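Local coordinates for putative lipoprotein YcdA (PDB 4R4G) that is of unknown function but is probably a membrane-attached lipoprotein, pairing an Ig-like N-terminal domain with a C-terminal alpha/beta domain, at residues L143-V154 / I222-S230. Numbering follows the deposited sequence.
Sequences LQDSAKALSAYV and IQAKTTSIS
Gln144, the N-cap residue of helix 145-157, lays its side-chain amide against the backbone of Thr226, joining the start of that helix to strand 221-230, at the edge of the curled mixed sheet in the alpha/beta C-terminal domain, a DUF5105 domain of the NTF2 clan. The amide uses both ends on one residue: Thr226 N donates to Gln144 OE1 (2.6 Å), while Gln144 NE2 gives a hydrogen to Thr226 O (2.9 Å), arriving in the carbonyl plane on a lone pair. The chain bends at chi2 (-69°), which turns the amide toward the strand. An alanine in place of Gln144 would probably leave both backbone groups of Thr226 without these mates and let the helix start drift from the strand.

On the solvent side, exposed Lys225 only brushes Gln144 with its aliphatic chain, and its NZ hydrogen-bonds to a tetraethylene glycol molecule, probably from the crystallisation liquor.

Thr226 is the tight spot. Its OG1 lies 2.6 Å from Ser146 OG in a hydrogen bond, with Ala147 CB also close by, and Ala234 of the adjacent strand packs on Ser146. The axes of segments 145-154 and 222-230 run roughly antiparallel, at 145°. Leu150 sits more loosely, its CD2 4.4 Å from both Ile222 CD1 and Ala224 CB. Farther along the helix the apolar packing closes up again: Val154 meets Ile222 with two methyl pairs, CG2 reaching CD1 of Ile222 at 3.7 Å.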
ATOM      1  N   LEU A 143       8.690  -1.838   1.734  1.00 71.91           N
ATOM      2  CA  LEU A 143       7.354  -1.974   2.306  1.00 70.80           C
ATOM      3  C   LEU A 143       6.341  -1.071   1.617  1.00 73.96           C
ATOM      4  O   LEU A 143       5.199  -1.487   1.402  1.00 74.47           O
ATOM      5  CB  LEU A 143       7.355  -1.742   3.844  1.00 69.78           C
ATOM      6  CG  LEU A 143       8.109  -2.800   4.704  1.00 73.66           C
ATOM      7  CD1 LEU A 143       8.111  -2.426   6.178  1.00 71.75           C
ATOM      8  CD2 LEU A 143       7.528  -4.199   4.524  1.00 75.92           C
ATOM      9  N   GLN A 144       6.765   0.129   1.223  1.00 69.13           N
ATOM     10  CA  GLN A 144       5.873   1.068   0.556  1.00 67.50           C
ATOM     11  C   GLN A 144       5.936   0.975  -0.997  1.00 71.80           C
ATOM     12  O   GLN A 144       5.292   1.778  -1.673  1.00 72.11           O
ATOM     13  CB  GLN A 144       6.143   2.479   1.054  1.00 68.18           C
ATOM     14  CG  GLN A 144       5.878   2.615   2.551  1.00 69.11           C
ATOM     15  CD  GLN A 144       4.429   2.507   2.901  1.00 81.76           C
ATOM     16  OE1 GLN A 144       3.559   2.983   2.166  1.00 75.28           O
ATOM     17  NE2 GLN A 144       4.139   1.884   4.039  1.00 74.56           N
ATOM     18  N   ASP A 145       6.600  -0.066  -1.554  1.00 67.99           N
ATOM     19  CA  ASP A 145       6.665  -0.313  -3.002  1.00 68.28           C
ATOM     20  C   ASP A 145       5.278  -0.325  -3.676  1.00 73.89           C
ATOM     21  O   ASP A 145       5.146   0.209  -4.788  1.00 75.60           O
ATOM     22  CB  ASP A 145       7.375  -1.643  -3.309  1.00 70.46           C
ATOM     23  CG  ASP A 145       8.895  -1.581  -3.371  1.00 77.58           C
ATOM     24  OD1 ASP A 145       9.479  -0.521  -2.971  1.00 75.33           O
ATOM     25  OD2 ASP A 145       9.510  -2.592  -3.792  1.00 87.26           O
ATOM     26  N   SER A 146       4.257  -0.943  -3.016  1.00 68.00           N
ATOM     27  CA  SER A 146       2.902  -1.029  -3.556  1.00 66.64           C
ATOM     28  C   SER A 146       2.251   0.337  -3.641  1.00 68.25           C
ATOM     29  O   SER A 146       1.487   0.575  -4.585  1.00 67.75           O
ATOM     30  CB  SER A 146       2.026  -1.981  -2.748  1.00 68.67           C
ATOM     31  OG  SER A 146       2.160  -1.782  -1.355  1.00 79.91           O
ATOM     32  N   ALA A 147       2.543   1.233  -2.658  1.00 62.61           N
ATOM     33  CA  ALA A 147       1.996   2.594  -2.625  1.00 60.23           C
ATOM     34  C   ALA A 147       2.636   3.413  -3.741  1.00 66.44           C
ATOM     35  O   ALA A 147       1.938   4.170  -4.421  1.00 67.00           O
ATOM     36  CB  ALA A 147       2.223   3.238  -1.268  1.00 59.45           C
ATOM     37  N   LYS A 148       3.951   3.203  -3.982  1.00 63.40           N
ATOM     38  CA  LYS A 148       4.700   3.853  -5.062  1.00 63.53           C
ATOM     39  C   LYS A 148       3.998   3.477  -6.378  1.00 67.93           C
ATOM     40  O   LYS A 148       3.568   4.370  -7.118  1.00 69.37           O
ATOM     41  CB  LYS A 148       6.207   3.467  -5.029  1.00 66.50           C
ATOM     42  CG  LYS A 148       6.980   4.023  -3.797  1.00 71.98           C
ATOM     43  CD  LYS A 148       8.497   3.679  -3.794  1.00 81.98           C
ATOM     44  CE  LYS A 148       9.177   3.838  -2.435  1.00 92.79           C
ATOM     45  NZ  LYS A 148       9.342   2.532  -1.691  1.00 98.26           N
ATOM     46  N   ALA A 149       3.757   2.173  -6.590  1.00 63.56           N
ATOM     47  CA  ALA A 149       3.017   1.656  -7.735  1.00 63.82           C
ATOM     48  C   ALA A 149       1.588   2.248  -7.821  1.00 67.37           C
ATOM     49  O   ALA A 149       1.226   2.715  -8.898  1.00 68.53           O
ATOM     50  CB  ALA A 149       2.961   0.147  -7.684  1.00 65.13           C
ATOM     51  N   LEU A 150       0.809   2.304  -6.712  1.00 63.23           N
ATOM     52  CA  LEU A 150      -0.542   2.894  -6.759  1.00 62.83           C
ATOM     53  C   LEU A 150      -0.493   4.372  -7.196  1.00 71.02           C
ATOM     54  O   LEU A 150      -1.325   4.809  -7.996  1.00 72.33           O
ATOM     55  CB  LEU A 150      -1.310   2.766  -5.437  1.00 61.37           C
ATOM     56  CG  LEU A 150      -2.672   3.470  -5.467  1.00 66.50           C
ATOM     57  CD1 LEU A 150      -3.652   2.763  -6.396  1.00 67.52           C
ATOM     58  CD2 LEU A 150      -3.242   3.662  -4.105  1.00 69.11           C
ATOM     59  N   SER A 151       0.497   5.125  -6.693  1.00 68.25           N
ATOM     60  CA  SER A 151       0.698   6.532  -7.032  1.00 68.12           C
ATOM     61  C   SER A 151       1.028   6.682  -8.530  1.00 72.47           C
ATOM     62  O   SER A 151       0.543   7.639  -9.141  1.00 75.16           O
ATOM     63  CB  SER A 151       1.797   7.138  -6.161  1.00 72.87           C
ATOM     64  OG  SER A 151       1.824   8.554  -6.235  1.00 88.84           O
ATOM     65  N   ALA A 152       1.814   5.732  -9.125  1.00 66.87           N
ATOM     66  CA  ALA A 152       2.168   5.717 -10.561  1.00 67.44           C
ATOM     67  C   ALA A 152       0.918   5.536 -11.428  1.00 71.94           C
ATOM     68  O   ALA A 152       0.792   6.189 -12.460  1.00 72.87           O
ATOM     69  CB  ALA A 152       3.168   4.609 -10.854  1.00 69.29           C
ATOM     70  N   TYR A 153      -0.020   4.668 -10.985  1.00 67.64           N
ATOM     71  CA  TYR A 153      -1.301   4.423 -11.631  1.00 66.83           C
ATOM     72  C   TYR A 153      -2.103   5.706 -11.651  1.00 68.92           C
ATOM     73  O   TYR A 153      -2.632   6.062 -12.692  1.00 70.45           O
ATOM     74  CB  TYR A 153      -2.083   3.318 -10.900  1.00 68.31           C
ATOM     75  CG  TYR A 153      -1.883   1.927 -11.459  1.00 72.66           C
ATOM     76  CD1 TYR A 153      -2.671   1.452 -12.501  1.00 75.86           C
ATOM     77  CD2 TYR A 153      -0.930   1.067 -10.918  1.00 74.30           C
ATOM     78  CE1 TYR A 153      -2.516   0.161 -12.995  1.00 79.21           C
ATOM     79  CE2 TYR A 153      -0.764  -0.228 -11.406  1.00 76.94           C
ATOM     80  CZ  TYR A 153      -1.553  -0.674 -12.451  1.00 87.74           C
ATOM     81  OH  TYR A 153      -1.380  -1.942 -12.946  1.00 93.48           O
ATOM     82  N   VAL A 154      -2.151   6.428 -10.519  1.00 63.21           N
ATOM     83  CA  VAL A 154      -2.865   7.704 -10.369  1.00 61.14           C
ATOM     84  C   VAL A 154      -2.239   8.746 -11.318  1.00 64.46           C
ATOM     85  O   VAL A 154      -2.966   9.428 -12.051  1.00 63.35           O
ATOM     86  CB  VAL A 154      -2.909   8.172  -8.881  1.00 62.70           C
ATOM     87  CG1 VAL A 154      -3.411   9.609  -8.751  1.00 62.94           C
ATOM     88  CG2 VAL A 154      -3.790   7.248  -8.061  1.00 60.97           C
ATOM     89  N   ILE A 222      -3.159  13.051  -3.605  1.00 65.42           N
ATOM     90  CA  ILE A 222      -3.217  11.690  -3.102  1.00 63.29           C
ATOM     91  C   ILE A 222      -2.001  11.432  -2.204  1.00 67.86           C
ATOM     92  O   ILE A 222      -0.856  11.685  -2.586  1.00 67.91           O
ATOM     93  CB  ILE A 222      -3.363  10.612  -4.202  1.00 65.08           C
ATOM     94  CG1 ILE A 222      -3.339   9.203  -3.568  1.00 64.43           C
ATOM     95  CG2 ILE A 222      -2.293  10.757  -5.307  1.00 66.15           C
ATOM     96  CD1 ILE A 222      -3.858   8.042  -4.406  1.00 71.20           C
ATOM     97  N   GLN A 223      -2.269  10.941  -1.004  1.00 65.35           N
ATOM     98  CA  GLN A 223      -1.254  10.454  -0.082  1.00 65.76           C
ATOM     99  C   GLN A 223      -1.475   8.961  -0.031  1.00 68.41           C
ATOM    100  O   GLN A 223      -2.578   8.535   0.330  1.00 68.13           O
ATOM    101  CB  GLN A 223      -1.358  11.111   1.306  1.00 68.47           C
ATOM    102  CG  GLN A 223      -0.765  12.518   1.411  1.00 91.50           C
ATOM    103  CD  GLN A 223      -0.738  12.985   2.853  1.00117.57           C
ATOM    104  OE1 GLN A 223      -1.620  13.728   3.305  1.00114.44           O
ATOM    105  NE2 GLN A 223       0.257  12.534   3.621  1.00110.53           N
ATOM    106  N   ALA A 224      -0.499   8.169  -0.502  1.00 64.23           N
ATOM    107  CA  ALA A 224      -0.638   6.707  -0.545  1.00 63.18           C
ATOM    108  C   ALA A 224       0.306   6.005   0.443  1.00 69.48           C
ATOM    109  O   ALA A 224       1.523   6.218   0.424  1.00 70.16           O
ATOM    110  CB  ALA A 224      -0.382   6.200  -1.957  1.00 63.85           C
ATOM    111  N   LYS A 225      -0.257   5.161   1.309  1.00 66.56           N
ATOM    112  CA  LYS A 225       0.536   4.404   2.269  1.00 64.97           C
ATOM    113  C   LYS A 225       0.139   2.961   2.261  1.00 66.54           C
ATOM    114  O   LYS A 225      -1.042   2.671   2.409  1.00 66.81           O
ATOM    115  CB  LYS A 225       0.374   4.962   3.696  1.00 67.41           C
ATOM    116  CG  LYS A 225       1.387   4.352   4.655  1.00 76.97           C
ATOM    117  CD  LYS A 225       1.065   4.502   6.121  1.00 84.18           C
ATOM    118  CE  LYS A 225       2.034   3.610   6.871  1.00 91.61           C
ATOM    119  NZ  LYS A 225       1.986   3.782   8.348  1.00 94.73           N
ATOM    120  N   THR A 226       1.110   2.053   2.115  1.00 62.03           N
ATOM    121  CA  THR A 226       0.876   0.610   2.257  1.00 61.58           C
ATOM    122  C   THR A 226       0.671   0.344   3.761  1.00 66.46           C
ATOM    123  O   THR A 226       1.555   0.674   4.569  1.00 65.51           O
ATOM    124  CB  THR A 226       2.026  -0.201   1.684  1.00 59.74           C
ATOM    125  OG1 THR A 226       2.256   0.225   0.342  1.00 57.61           O
ATOM    126  CG2 THR A 226       1.739  -1.677   1.708  1.00 57.44           C
ATOM    127  N   THR A 227      -0.501  -0.195   4.130  1.00 62.63           N
ATOM    128  CA  THR A 227      -0.832  -0.438   5.525  1.00 62.60           C
ATOM    129  C   THR A 227      -0.602  -1.918   5.925  1.00 70.10           C
ATOM    130  O   THR A 227      -0.301  -2.187   7.094  1.00 71.18           O
ATOM    131  CB  THR A 227      -2.243   0.057   5.819  1.00 69.61           C
ATOM    132  OG1 THR A 227      -3.185  -0.522   4.908  1.00 72.07           O
ATOM    133  CG2 THR A 227      -2.334   1.565   5.754  1.00 65.12           C
ATOM    134  N   SER A 228      -0.697  -2.863   4.969  1.00 68.02           N
ATOM    135  CA  SER A 228      -0.468  -4.292   5.226  1.00 68.50           C
ATOM    136  C   SER A 228      -0.080  -5.034   3.972  1.00 73.73           C
ATOM    137  O   SER A 228      -0.565  -4.714   2.896  1.00 74.65           O
ATOM    138  CB  SER A 228      -1.705  -4.953   5.827  1.00 72.20           C
ATOM    139  OG  SER A 228      -2.883  -4.658   5.098  1.00 80.21           O
ATOM    140  N   ILE A 229       0.820  -5.999   4.107  1.00 70.98           N
ATOM    141  CA  ILE A 229       1.263  -6.898   3.042  1.00 73.09           C
ATOM    142  C   ILE A 229       1.019  -8.302   3.539  1.00 83.72           C
ATOM    143  O   ILE A 229       1.317  -8.612   4.704  1.00 83.26           O
ATOM    144  CB  ILE A 229       2.734  -6.710   2.580  1.00 75.42           C
ATOM    145  CG1 ILE A 229       3.031  -5.253   2.206  1.00 74.41           C
ATOM    146  CG2 ILE A 229       3.098  -7.696   1.431  1.00 77.00           C
ATOM    147  CD1 ILE A 229       4.389  -4.844   2.493  1.00 78.68           C
ATOM    148  N   SER A 230       0.452  -9.140   2.662  1.00 85.04           N
ATOM    149  CA  SER A 230       0.127 -10.519   2.961  1.00 87.32           C
ATOM    150  C   SER A 230       0.279 -11.344   1.701  1.00 93.21           C
ATOM    151  O   SER A 230      -0.606 -11.419   0.840  1.00 92.43           O
ATOM    152  CB  SER A 230      -1.270 -10.645   3.571  1.00 93.55           C
ATOM    153  OG  SER A 230      -1.362 -10.047   4.858  1.00102.64           O
TER